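Local coordinates for protein alpha-glucosidase (Pseudoalteromonas sp. K8, PDB 5HQA) that hydrolyses alpha-glucosides as a family 97 glycoside hydrolase that binds calcium and is activated by chloride, at residues 518-522 with 586-590; 237-242 with 558-564. All blocks are in the same frame, centred on the assembly; numbering follows the deposited sequence.

In the fold
From the N terminus the chain first builds a large antiparallel beta region, which ends near the short helix 237-241. It then forms the parallel-stranded catalytic barrel, and finishes in an antiparallel C-terminal sheet. Contact 2 closes the longer loop: residues 237-242 meet 558-564, 316 residues apart, with the barrel between them. Contact 1 joins 518-522, on a late barrel helix, to 586-590, 64 residues on. The two loops cross, since the segments alternate along the chain. Both contacts reach the same C-terminal sheet, contact 2 at 554-563, one of its two outer strands, and contact 1 at strand 585-591. Their centres lie about 13 Å apart.

Contact 1. Residues 518-522 with 586-590; sequences ALYVV and YLGAV
Val521 and Gly588 meet at the middle of this buried contact. CG1 of Val521 rests 3.5 Å from N of Gly588, and its CB also lies over the backbone of this glycine. The other methyl, CG2, reaches CB of Tyr586 at 4.0 Å. With CG1 anti to the backbone N (chi1 -168°), both methyls of Val521 can press on the strand. Val522 adds another methyl: its CG2 lies 3.5 Å from O of Gly588. Ala518, one turn earlier, puts its CB 3.3 Å from O of Ala589 and 3.7 Å from CG1 of Val590. That same CG1 is approached by CG2 of Val522 at 4.2 Å, so Val590 is touched from Ala518 and Val522, and more loosely from Leu519.

Gly588 lets the helix come this close. A side chain on it would run into O of Ala518 and CB of Val521. The helix axis passes 6.2 Å from the strand axis and crosses it steeply, at -106°. Were Val521 cut back to an alanine, the methyl cover over N of Gly588 would probably be lost and CB of Tyr586 would be left without its methyl neighbour.

Further out, Phe546 of helix 541-549 packs on Val521, and Ile568 of strand 567-574 packs on Val522. O of Val521 accepts a hydrogen bond from NE of Arg572, so a side chain of the neighbouring strand holds the end of helix 513-522. Strand 585-591 is itself held between strands 567-574 and 653-660 by backbone bonds. The contact thus seats a helix of the catalytic barrel on the C-terminal sheet. Its own chemistry is apolar: methyl groups meet other aliphatic carbons and peptide backbone, and the fit rests on shape.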
ATOM      1  N   ALA A 518       7.314  14.044  -9.992  1.00 13.07           N
ATOM      2  CA  ALA A 518       6.364  14.301  -8.916  1.00 11.44           C
ATOM      3  C   ALA A 518       6.027  13.036  -8.131  1.00 12.80           C
ATOM      4  O   ALA A 518       5.697  13.117  -6.939  1.00 11.54           O
ATOM      5  CB  ALA A 518       5.093  14.919  -9.496  1.00 10.65           C
ATOM      6  N   LEU A 519       6.100  11.862  -8.773  1.00 12.18           N
ATOM      7  CA  LEU A 519       5.733  10.620  -8.092  1.00 10.20           C
ATOM      8  C   LEU A 519       6.541  10.397  -6.821  1.00 12.81           C
ATOM      9  O   LEU A 519       6.058   9.746  -5.888  1.00 13.60           O
ATOM     10  CB  LEU A 519       5.925   9.427  -9.022  1.00  9.74           C
ATOM     11  CG  LEU A 519       5.067   9.397 -10.282  1.00 12.03           C
ATOM     12  CD1 LEU A 519       5.347   8.123 -11.079  1.00 11.73           C
ATOM     13  CD2 LEU A 519       3.591   9.512  -9.923  1.00 14.36           C
ATOM     14  N   TYR A 520       7.777  10.901  -6.767  1.00 10.93           N
ATOM     15  CA  TYR A 520       8.620  10.652  -5.603  1.00 10.59           C
ATOM     16  C   TYR A 520       8.096  11.344  -4.358  1.00 13.61           C
ATOM     17  O   TYR A 520       8.481  10.969  -3.244  1.00 15.20           O
ATOM     18  CB  TYR A 520      10.069  11.086  -5.895  1.00 11.67           C
ATOM     19  CG  TYR A 520      10.742  10.124  -6.848  1.00 11.38           C
ATOM     20  CD1 TYR A 520      11.425   9.014  -6.373  1.00 12.58           C
ATOM     21  CD2 TYR A 520      10.639  10.293  -8.218  1.00 11.85           C
ATOM     22  CE1 TYR A 520      12.012   8.111  -7.236  1.00 14.06           C
ATOM     23  CE2 TYR A 520      11.219   9.390  -9.094  1.00 12.38           C
ATOM     24  CZ  TYR A 520      11.906   8.302  -8.596  1.00 13.50           C
ATOM     25  OH  TYR A 520      12.476   7.402  -9.464  1.00 13.21           O
ATOM     26  N   VAL A 521       7.243  12.352  -4.513  1.00 11.50           N
ATOM     27  CA  VAL A 521       6.615  12.987  -3.371  1.00 12.38           C
ATOM     28  C   VAL A 521       5.142  12.615  -3.252  1.00 13.16           C
ATOM     29  O   VAL A 521       4.614  12.584  -2.137  1.00 14.41           O
ATOM     30  CB  VAL A 521       6.793  14.521  -3.421  1.00 11.57           C
ATOM     31  CG1 VAL A 521       6.390  15.156  -2.079  1.00 11.35           C
ATOM     32  CG2 VAL A 521       8.235  14.871  -3.767  1.00 12.12           C
ATOM     33  N   VAL A 522       4.472  12.291  -4.360  1.00 12.67           N
ATOM     34  CA  VAL A 522       3.050  11.975  -4.286  1.00 11.82           C
ATOM     35  C   VAL A 522       2.818  10.580  -3.715  1.00 14.16           C
ATOM     36  O   VAL A 522       1.911  10.383  -2.899  1.00 14.86           O
ATOM     37  CB  VAL A 522       2.401  12.138  -5.674  1.00 13.08           C
ATOM     38  CG1 VAL A 522       0.999  11.542  -5.673  1.00 12.42           C
ATOM     39  CG2 VAL A 522       2.353  13.607  -6.056  1.00 14.70           C
ATOM     40  N   TYR A 586       9.576  19.233   0.468  1.00 13.59           N
ATOM     41  CA  TYR A 586       9.400  18.786  -0.904  1.00 13.77           C
ATOM     42  C   TYR A 586       7.924  18.836  -1.257  1.00 14.51           C
ATOM     43  O   TYR A 586       7.066  18.663  -0.392  1.00 15.30           O
ATOM     44  CB  TYR A 586       9.935  17.368  -1.095  1.00 14.53           C
ATOM     45  CG  TYR A 586      11.441  17.324  -1.150  1.00 14.42           C
ATOM     46  CD1 TYR A 586      12.204  17.422   0.013  1.00 15.33           C
ATOM     47  CD2 TYR A 586      12.098  17.206  -2.368  1.00 14.66           C
ATOM     48  CE1 TYR A 586      13.592  17.404  -0.043  1.00 16.36           C
ATOM     49  CE2 TYR A 586      13.476  17.177  -2.433  1.00 15.43           C
ATOM     50  CZ  TYR A 586      14.215  17.278  -1.273  1.00 16.69           C
ATOM     51  OH  TYR A 586      15.584  17.245  -1.350  1.00 16.65           O
ATOM     52  N   LEU A 587       7.627  19.077  -2.530  1.00 13.08           N
ATOM     53  CA  LEU A 587       6.249  19.071  -2.990  1.00 13.06           C
ATOM     54  C   LEU A 587       6.143  18.243  -4.262  1.00 15.19           C
ATOM     55  O   LEU A 587       7.033  18.286  -5.120  1.00 15.06           O
ATOM     56  CB  LEU A 587       5.737  20.506  -3.236  1.00 13.36           C
ATOM     57  CG  LEU A 587       4.307  20.665  -3.763  1.00 14.67           C
ATOM     58  CD1 LEU A 587       3.682  21.944  -3.228  1.00 14.83           C
ATOM     59  CD2 LEU A 587       4.269  20.649  -5.295  1.00 12.49           C
ATOM     60  N   GLY A 588       5.056  17.494  -4.384  1.00 11.42           N
ATOM     61  CA  GLY A 588       4.751  16.841  -5.640  1.00 12.15           C
ATOM     62  C   GLY A 588       3.282  17.027  -5.959  1.00 14.44           C
ATOM     63  O   GLY A 588       2.433  16.972  -5.061  1.00 12.49           O
ATOM     64  N   ALA A 589       2.965  17.276  -7.227  1.00 13.88           N
ATOM     65  CA  ALA A 589       1.580  17.388  -7.667  1.00 11.74           C
ATOM     66  C   ALA A 589       1.428  16.649  -8.989  1.00 12.82           C
ATOM     67  O   ALA A 589       2.335  16.681  -9.823  1.00 13.06           O
ATOM     68  CB  ALA A 589       1.160  18.856  -7.825  1.00 11.26           C
ATOM     69  N   VAL A 590       0.297  15.963  -9.171  1.00 11.25           N
ATOM     70  CA  VAL A 590      -0.016  15.328 -10.448  1.00 12.51           C
ATOM     71  C   VAL A 590      -1.478  15.586 -10.783  1.00 13.36           C
ATOM     72  O   VAL A 590      -2.309  15.841  -9.907  1.00 12.04           O
ATOM     73  CB  VAL A 590       0.260  13.804 -10.471  1.00 11.64           C
ATOM     74  CG1 VAL A 590       1.744  13.512 -10.203  1.00 11.01           C
ATOM     75  CG2 VAL A 590      -0.644  13.077  -9.489  1.00 11.82           C
TER

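Contact 2. Residues 237-242 with 558-564; sequences AVDLVN and IALDGAV
Helix 237-241 and strand 558-560 run nearly antiparallel, at 170°, with their axes 8.1 Å apart. The CA atoms come nearest at Val238 with Ala559 and at Ala237 with Ala563. Segment 558-564 turns a corner at Asp561, so the helix meets it both before and after the bend. Gly562 follows, with backbone angles (phi 160°, psi 170°) at which a CB would jam against the carbonyl O of Asp561.

Asn242, just past the helix, grips the backbone of Ala559 with its amide. OD1 accepts from N of Ala559 at 2.8 Å, in the carbonyl plane and on a lone pair. ND2 donates to O of Ala559 at 3.2 Å, again on a lone pair. Both bonds are nearly straight, and together they fix the flip of the amide.

This places the short helix after the N-terminal beta region against an edge strand of the C-terminal antiparallel sheet. Strand 567-574 pairs with that strand in the sheet, and its Phe570 packs on both Val241 and Ala559.

Next to the amide, CB of Ala559 is met by CG1 of Val241 at 3.6 Å and by CG1 of Val238 at 3.8 Å. CG1 of Val238 stands anti to its carbonyl carbon and also reaches C of Asp561 at 3.5 Å. Near the helix start, a water accepts from N of Val238 and donates to O of Gly562 at 2.8 Å. CB of Ala237 touches CG2 of Val564 at 4.1 Å, and Phe480 packs on both residues. Gly565 and Asp566, which follow directly, bind the magnesium ion with Asp592.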
ATOM      1  N   ALA A 237     -11.604  15.133   0.258  1.00 11.37           N
ATOM      2  CA  ALA A 237     -10.831  13.962  -0.136  1.00 11.41           C
ATOM      3  C   ALA A 237      -9.501  13.886   0.617  1.00 12.31           C
ATOM      4  O   ALA A 237      -9.116  12.815   1.100  1.00 13.46           O
ATOM      5  CB  ALA A 237     -10.606  13.976  -1.645  1.00 11.07           C
ATOM      6  N   VAL A 238      -8.797  15.017   0.761  1.00 11.76           N
ATOM      7  CA  VAL A 238      -7.502  14.958   1.440  1.00 12.21           C
ATOM      8  C   VAL A 238      -7.636  14.630   2.922  1.00 13.17           C
ATOM      9  O   VAL A 238      -6.645  14.233   3.551  1.00 13.78           O
ATOM     10  CB  VAL A 238      -6.685  16.258   1.278  1.00 11.70           C
ATOM     11  CG1 VAL A 238      -6.289  16.458  -0.183  1.00 11.93           C
ATOM     12  CG2 VAL A 238      -7.447  17.465   1.818  1.00 12.52           C
ATOM     13  N   ASP A 239      -8.829  14.786   3.512  1.00 11.54           N
ATOM     14  CA  ASP A 239      -8.983  14.377   4.906  1.00 12.76           C
ATOM     15  C   ASP A 239      -8.844  12.869   5.058  1.00 14.68           C
ATOM     16  O   ASP A 239      -8.440  12.392   6.123  1.00 16.58           O
ATOM     17  CB  ASP A 239     -10.329  14.837   5.466  1.00 14.16           C
ATOM     18  CG  ASP A 239     -10.440  16.348   5.555  1.00 22.25           C
ATOM     19  OD1 ASP A 239      -9.392  17.030   5.630  1.00 21.21           O
ATOM     20  OD2 ASP A 239     -11.581  16.855   5.554  1.00 23.66           O
ATOM     21  N   LEU A 240      -9.181  12.105   4.014  1.00 11.75           N
ATOM     22  CA  LEU A 240      -8.895  10.674   4.037  1.00 10.97           C
ATOM     23  C   LEU A 240      -7.396  10.429   4.040  1.00 12.93           C
ATOM     24  O   LEU A 240      -6.897   9.566   4.773  1.00 13.36           O
ATOM     25  CB  LEU A 240      -9.520   9.984   2.820  1.00 13.53           C
ATOM     26  CG  LEU A 240     -11.020  10.132   2.572  1.00 16.99           C
ATOM     27  CD1 LEU A 240     -11.414   9.354   1.320  1.00 14.43           C
ATOM     28  CD2 LEU A 240     -11.788   9.649   3.769  1.00 16.89           C
ATOM     29  N   VAL A 241      -6.669  11.170   3.207  1.00 11.28           N
ATOM     30  CA  VAL A 241      -5.238  10.944   3.049  1.00 11.74           C
ATOM     31  C   VAL A 241      -4.492  11.257   4.345  1.00 14.20           C
ATOM     32  O   VAL A 241      -3.622  10.490   4.777  1.00 14.83           O
ATOM     33  CB  VAL A 241      -4.713  11.781   1.868  1.00 11.18           C
ATOM     34  CG1 VAL A 241      -3.210  11.716   1.811  1.00 11.38           C
ATOM     35  CG2 VAL A 241      -5.333  11.297   0.553  1.00 10.13           C
ATOM     36  N   ASN A 242      -4.829  12.371   4.993  1.00 11.28           N
ATOM     37  CA  ASN A 242      -4.055  12.870   6.129  1.00 13.47           C
ATOM     38  C   ASN A 242      -4.363  12.161   7.452  1.00 18.09           C
ATOM     39  O   ASN A 242      -3.934  12.636   8.501  1.00 28.70           O
ATOM     40  CB  ASN A 242      -4.273  14.377   6.269  1.00 12.86           C
ATOM     41  CG  ASN A 242      -3.652  15.139   5.126  1.00 15.21           C
ATOM     42  OD1 ASN A 242      -2.584  14.762   4.636  1.00 14.41           O
ATOM     43  ND2 ASN A 242      -4.316  16.200   4.677  1.00 13.52           N
ATOM     44  N   ILE A 558       1.717  16.266   4.328  1.00 13.26           N
ATOM     45  CA  ILE A 558       0.414  16.931   4.249  1.00 14.38           C
ATOM     46  C   ILE A 558      -0.080  16.861   2.814  1.00 14.16           C
ATOM     47  O   ILE A 558       0.549  17.435   1.917  1.00 13.95           O
ATOM     48  CB  ILE A 558       0.463  18.413   4.670  1.00 18.65           C
ATOM     49  CG1 ILE A 558       1.289  18.609   5.940  1.00 27.52           C
ATOM     50  CG2 ILE A 558      -0.963  18.945   4.843  1.00 17.85           C
ATOM     51  CD1 ILE A 558       1.739  20.041   6.160  1.00 34.72           C
ATOM     52  N   ALA A 559      -1.216  16.207   2.596  1.00 12.05           N
ATOM     53  CA  ALA A 559      -1.919  16.353   1.326  1.00 12.35           C
ATOM     54  C   ALA A 559      -2.623  17.706   1.354  1.00 13.89           C
ATOM     55  O   ALA A 559      -3.556  17.909   2.138  1.00 13.05           O
ATOM     56  CB  ALA A 559      -2.901  15.206   1.103  1.00 10.85           C
ATOM     57  N   LEU A 560      -2.148  18.642   0.525  1.00 12.32           N
ATOM     58  CA  LEU A 560      -2.627  20.022   0.582  1.00 13.68           C
ATOM     59  C   LEU A 560      -3.959  20.207  -0.126  1.00 15.90           C
ATOM     60  O   LEU A 560      -4.766  21.042   0.290  1.00 16.12           O
ATOM     61  CB  LEU A 560      -1.601  20.960  -0.047  1.00 12.90           C
ATOM     62  CG  LEU A 560      -0.237  21.022   0.631  1.00 16.23           C
ATOM     63  CD1 LEU A 560       0.713  21.876  -0.187  1.00 15.62           C
ATOM     64  CD2 LEU A 560      -0.398  21.585   2.023  1.00 15.64           C
ATOM     65  N   ASP A 561      -4.192  19.466  -1.201  1.00 13.97           N
ATOM     66  CA  ASP A 561      -5.377  19.655  -2.025  1.00 14.88           C
ATOM     67  C   ASP A 561      -5.491  18.441  -2.934  1.00 15.35           C
ATOM     68  O   ASP A 561      -4.524  17.693  -3.112  1.00 12.97           O
ATOM     69  CB  ASP A 561      -5.276  20.953  -2.832  1.00 13.97           C
ATOM     70  CG  ASP A 561      -6.597  21.368  -3.446  1.00 19.94           C
ATOM     71  OD1 ASP A 561      -6.575  22.319  -4.257  1.00 22.31           O
ATOM     72  OD2 ASP A 561      -7.649  20.751  -3.129  1.00 18.50           O
ATOM     73  N   GLY A 562      -6.676  18.236  -3.490  1.00 12.72           N
ATOM     74  CA  GLY A 562      -6.856  17.117  -4.392  1.00 10.81           C
ATOM     75  C   GLY A 562      -8.311  16.749  -4.535  1.00 11.37           C
ATOM     76  O   GLY A 562      -9.184  17.227  -3.807  1.00 13.60           O
ATOM     77  N   ALA A 563      -8.559  15.870  -5.502  1.00 12.45           N
ATOM     78  CA  ALA A 563      -9.885  15.324  -5.755  1.00 12.27           C
ATOM     79  C   ALA A 563      -9.691  13.955  -6.380  1.00 11.97           C
ATOM     80  O   ALA A 563      -8.827  13.788  -7.247  1.00 12.81           O
ATOM     81  CB  ALA A 563     -10.708  16.234  -6.683  1.00 12.62           C
ATOM     82  N   VAL A 564     -10.483  12.975  -5.937  1.00 10.00           N
ATOM     83  CA  VAL A 564     -10.235  11.598  -6.350  1.00 10.52           C
ATOM     84  C   VAL A 564     -10.335  11.485  -7.864  1.00 11.89           C
ATOM     85  O   VAL A 564     -11.324  11.913  -8.473  1.00 12.01           O
ATOM     86  CB  VAL A 564     -11.216  10.634  -5.669  1.00 12.29           C
ATOM     87  CG1 VAL A 564     -10.851   9.184  -6.047  1.00  9.14           C
ATOM     88  CG2 VAL A 564     -11.225  10.846  -4.158  1.00 11.99           C
TER
HETATM   89  O   HOH W   1      -9.523  17.422  -1.032  1.00 13.24           O